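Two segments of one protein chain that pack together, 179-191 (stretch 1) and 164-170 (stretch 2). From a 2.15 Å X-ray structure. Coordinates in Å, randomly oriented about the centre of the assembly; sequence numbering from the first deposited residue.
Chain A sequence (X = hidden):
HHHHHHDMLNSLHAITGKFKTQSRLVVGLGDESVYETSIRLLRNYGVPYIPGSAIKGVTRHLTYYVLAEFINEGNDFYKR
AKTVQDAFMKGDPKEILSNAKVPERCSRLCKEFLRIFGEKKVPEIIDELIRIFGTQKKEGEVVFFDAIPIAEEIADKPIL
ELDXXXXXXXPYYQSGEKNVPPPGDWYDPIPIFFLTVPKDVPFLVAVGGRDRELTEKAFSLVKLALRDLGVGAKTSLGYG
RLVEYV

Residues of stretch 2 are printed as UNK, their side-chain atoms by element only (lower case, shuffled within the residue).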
# COMPACT_ATOMS: atom_id res chain seq x y z
N ASN A 179 -22.79 2.33 3.18
CA ASN A 179 -22.32 1.15 3.86
C ASN A 179 -21.90 0.15 2.80
O ASN A 179 -22.10 0.37 1.61
CB ASN A 179 -23.38 0.57 4.80
CG ASN A 179 -22.91 0.56 6.24
OD1 ASN A 179 -21.79 0.16 6.54
ND2 ASN A 179 -23.77 1.02 7.14
N VAL A 180 -21.28 -0.93 3.23
CA VAL A 180 -20.67 -1.85 2.30
C VAL A 180 -21.05 -3.27 2.67
O VAL A 180 -21.00 -3.63 3.84
CB VAL A 180 -19.13 -1.67 2.28
CG1 VAL A 180 -18.49 -2.82 1.64
CG2 VAL A 180 -18.78 -0.47 1.47
N PRO A 181 -21.46 -4.07 1.67
CA PRO A 181 -21.73 -3.67 0.29
C PRO A 181 -22.94 -2.73 0.22
O PRO A 181 -23.81 -2.85 1.08
CB PRO A 181 -22.04 -5.00 -0.42
CG PRO A 181 -21.42 -6.04 0.45
CD PRO A 181 -21.55 -5.53 1.85
N PRO A 182 -22.96 -1.80 -0.75
CA PRO A 182 -24.08 -0.86 -0.95
C PRO A 182 -25.37 -1.58 -1.37
O PRO A 182 -25.30 -2.70 -1.85
CB PRO A 182 -23.55 0.05 -2.06
CG PRO A 182 -22.53 -0.77 -2.79
CD PRO A 182 -21.90 -1.64 -1.76
N PRO A 183 -26.54 -0.93 -1.19
CA PRO A 183 -27.81 -1.63 -1.47
C PRO A 183 -27.87 -2.14 -2.91
O PRO A 183 -27.43 -1.45 -3.82
CB PRO A 183 -28.87 -0.55 -1.22
CG PRO A 183 -28.20 0.44 -0.34
CD PRO A 183 -26.77 0.46 -0.78
N GLY A 184 -28.38 -3.35 -3.09
CA GLY A 184 -28.41 -3.96 -4.41
C GLY A 184 -27.16 -4.76 -4.76
O GLY A 184 -27.18 -5.58 -5.67
N ASP A 185 -26.07 -4.51 -4.02
CA ASP A 185 -24.79 -5.15 -4.28
C ASP A 185 -24.46 -6.13 -3.13
O ASP A 185 -25.14 -6.14 -2.11
CB ASP A 185 -23.68 -4.09 -4.44
CG ASP A 185 -22.49 -4.59 -5.26
OD1 ASP A 185 -22.29 -5.81 -5.36
OD2 ASP A 185 -21.76 -3.74 -5.81
N TRP A 186 -23.43 -6.95 -3.30
CA TRP A 186 -23.10 -7.93 -2.27
C TRP A 186 -21.74 -8.56 -2.50
O TRP A 186 -21.04 -8.24 -3.47
CB TRP A 186 -24.19 -9.02 -2.19
CG TRP A 186 -24.19 -9.78 -0.89
CD1 TRP A 186 -24.00 -11.12 -0.74
CD2 TRP A 186 -24.35 -9.24 0.43
NE1 TRP A 186 -24.04 -11.46 0.60
CE2 TRP A 186 -24.25 -10.32 1.33
CE3 TRP A 186 -24.56 -7.95 0.93
CZ2 TRP A 186 -24.37 -10.15 2.71
CZ3 TRP A 186 -24.68 -7.78 2.30
CH2 TRP A 186 -24.59 -8.88 3.18
N TYR A 187 -21.37 -9.46 -1.60
CA TYR A 187 -20.19 -10.29 -1.75
C TYR A 187 -20.39 -11.31 -2.87
O TYR A 187 -21.51 -11.75 -3.14
CB TYR A 187 -19.88 -11.02 -0.44
CG TYR A 187 -19.79 -10.09 0.74
CD1 TYR A 187 -18.61 -9.43 1.03
CD2 TYR A 187 -20.88 -9.89 1.58
CE1 TYR A 187 -18.51 -8.58 2.11
CE2 TYR A 187 -20.79 -9.02 2.66
CZ TYR A 187 -19.59 -8.38 2.92
OH TYR A 187 -19.48 -7.52 3.99
N ASP A 188 -19.29 -11.68 -3.51
CA ASP A 188 -19.29 -12.72 -4.51
C ASP A 188 -19.29 -14.07 -3.79
O ASP A 188 -18.86 -14.14 -2.64
CB ASP A 188 -18.08 -12.56 -5.43
CG ASP A 188 -18.11 -11.25 -6.19
OD1 ASP A 188 -19.18 -10.92 -6.77
OD2 ASP A 188 -17.08 -10.53 -6.20
N PRO A 189 -19.83 -15.12 -4.43
CA PRO A 189 -19.94 -16.46 -3.85
C PRO A 189 -18.64 -17.27 -3.91
O PRO A 189 -18.59 -18.37 -4.44
CB PRO A 189 -21.02 -17.12 -4.72
CG PRO A 189 -20.79 -16.52 -6.04
CD PRO A 189 -20.46 -15.07 -5.76
N ILE A 190 -17.58 -16.70 -3.37
CA ILE A 190 -16.32 -17.43 -3.33
C ILE A 190 -15.73 -17.26 -1.94
O ILE A 190 -15.34 -16.16 -1.55
CB ILE A 190 -15.38 -16.96 -4.46
CG1 ILE A 190 -13.97 -17.47 -4.25
CG2 ILE A 190 -15.40 -15.46 -4.59
CD1 ILE A 190 -13.05 -17.05 -5.37
N PRO A 191 -15.73 -18.35 -1.16
CA PRO A 191 -15.18 -18.36 0.20
C PRO A 191 -13.65 -18.36 0.19
O PRO A 191 -13.03 -19.09 -0.55
CB PRO A 191 -15.72 -19.65 0.79
CG PRO A 191 -15.88 -20.54 -0.37
CD PRO A 191 -16.37 -19.64 -1.48
N UNK A 164 -13.22 -17.42 7.45
CA UNK A 164 -13.60 -17.42 6.05
C UNK A 164 -14.41 -16.17 5.72
O UNK A 164 -15.35 -15.83 6.41
c UNK A 164 -14.35 -18.70 5.72
c UNK A 164 -14.96 -18.63 4.33
c UNK A 164 -13.35 -19.86 5.79
c UNK A 164 -13.97 -21.18 6.05
N UNK A 165 -13.96 -15.45 4.70
CA UNK A 165 -14.67 -14.27 4.23
C UNK A 165 -14.76 -14.31 2.71
O UNK A 165 -14.04 -15.08 2.06
s UNK A 165 -13.36 -11.15 6.73
c UNK A 165 -13.98 -12.98 4.68
c UNK A 165 -11.64 -11.24 6.23
c UNK A 165 -13.99 -12.75 6.20
N UNK A 166 -15.67 -13.50 2.18
CA UNK A 166 -15.87 -13.36 0.74
C UNK A 166 -15.50 -11.95 0.27
O UNK A 166 -15.55 -11.01 1.04
o UNK A 166 -17.38 -15.71 1.62
c UNK A 166 -17.32 -13.67 0.36
c UNK A 166 -17.68 -15.13 0.58
n UNK A 166 -18.33 -15.73 -0.41
N UNK A 167 -15.10 -11.81 -0.99
CA UNK A 167 -14.76 -10.50 -1.53
C UNK A 167 -15.97 -9.74 -2.08
O UNK A 167 -16.83 -10.31 -2.73
c UNK A 167 -14.78 -12.89 -1.95
c UNK A 167 -13.82 -10.83 -2.68
c UNK A 167 -14.33 -12.14 -3.17
N UNK A 168 -16.01 -8.45 -1.80
CA UNK A 168 -16.88 -7.54 -2.50
C UNK A 168 -16.06 -6.42 -3.12
O UNK A 168 -15.27 -5.78 -2.43
n UNK A 168 -19.10 -3.65 -2.62
c UNK A 168 -18.38 -4.41 -1.75
n UNK A 168 -19.35 -5.69 -3.23
c UNK A 168 -17.94 -6.96 -1.58
c UNK A 168 -19.69 -4.44 -3.50
c UNK A 168 -18.54 -5.70 -2.11
N UNK A 169 -16.22 -6.19 -4.43
CA UNK A 169 -15.44 -5.14 -5.08
C UNK A 169 -16.30 -3.95 -5.46
O UNK A 169 -17.45 -4.08 -5.89
c UNK A 169 -14.06 -8.11 -6.09
c UNK A 169 -14.71 -5.68 -6.32
c UNK A 169 -11.51 -7.44 -5.23
o UNK A 169 -10.98 -9.76 -5.02
c UNK A 169 -13.16 -9.10 -5.77
c UNK A 169 -11.88 -8.77 -5.34
c UNK A 169 -12.42 -6.45 -5.54
c UNK A 169 -13.71 -6.77 -5.99
N UNK A 170 -15.73 -2.77 -5.27
CA UNK A 170 -16.42 -1.55 -5.65
C UNK A 170 -15.47 -0.38 -5.70
O UNK A 170 -14.34 -0.48 -5.24
O HOH W 1 -17.81 -8.07 -6.18
O HOH W 2 -19.60 -3.20 -7.28
O HOH W 3 -19.75 -6.32 -6.09

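Position 164 carries four side-chain carbons, forked at the first, with one arm two carbons long; the carbon of the short arm lies 3.8 Å from CB of Pro191, an apolar contact at the end of the interface. This beta-branched aliphatic pattern is isoleucine. The CA-to-CB bond of Ile164 points toward stretch 1.

Position 165 has an unbranched chain of two carbons, a sulfur and a terminal carbon, and its CA-to-CB bond points away from stretch 1. The thioether identifies methionine. Met165 closes the strand segment and meets stretch 1 through its backbone, its O lying 3.8 Å from C of Pro191.

At position 166 two carbons are followed by one oxygen and one nitrogen on the second. A carboxylate would have two oxygens; the nitrogen, 2.8 Å from O of Asp188, makes this asparagine. Asn166 ND2 donates a nearly straight hydrogen bond to that carbonyl, at 173°. The same carbonyl accepts a weak bond from Ile190 N, 3.0 Å from Asp188 O.

Three carbons at position 167 close a ring onto the backbone nitrogen, and one of them packs 3.7 Å from CG2 of Ile190. Such a ring defines proline. Pro167 has no amide hydrogen, but its carbonyl is used: Asp188 N donates to Pro167 O at 2.9 Å and 175°.

Position 168 bears one carbon and then a five-membered ring of three carbons and two nitrogens, one nitrogen lying 3.1 Å from Trp186 O. This is the imidazole of histidine. His168 ND1 donates to that carbonyl with a bent angle of 137°. Pro181 CB sits 3.8 Å from the centroid of the His168 ring, almost exactly on its normal, in a CH-pi contact, while OD2 of Asp185 approaches the ring edge, 3.2 Å from CE1 of His168.

Position 169 has one carbon and a six-carbon ring bearing an oxygen; Asp188 OD2 lies at the ring edge, 3.9 Å from a ring carbon. The residue is tyrosine. Water 1 links the backbone to the same carboxylate, accepting from Tyr169 N at 3.0 Å and donating to Asp188 OD2 at 2.6 Å.

Position 170 has no side-chain atoms and is glycine; Gly170 makes no contact with stretch 1.

The two segments are thus joined by three direct hydrogen bonds, each using a backbone carbonyl as acceptor. One is backbone to backbone; the other two place the Asn166 amide and the His168 ring against stretch 1. Histidine gives up the most surface, 126 Å² of the 589 Å² buried in total; its ring touches Val180, Pro181, Pro182, Asp185 and Trp186, with Pro181 over one face.

Stretch 2 164-170: IMNPHYG
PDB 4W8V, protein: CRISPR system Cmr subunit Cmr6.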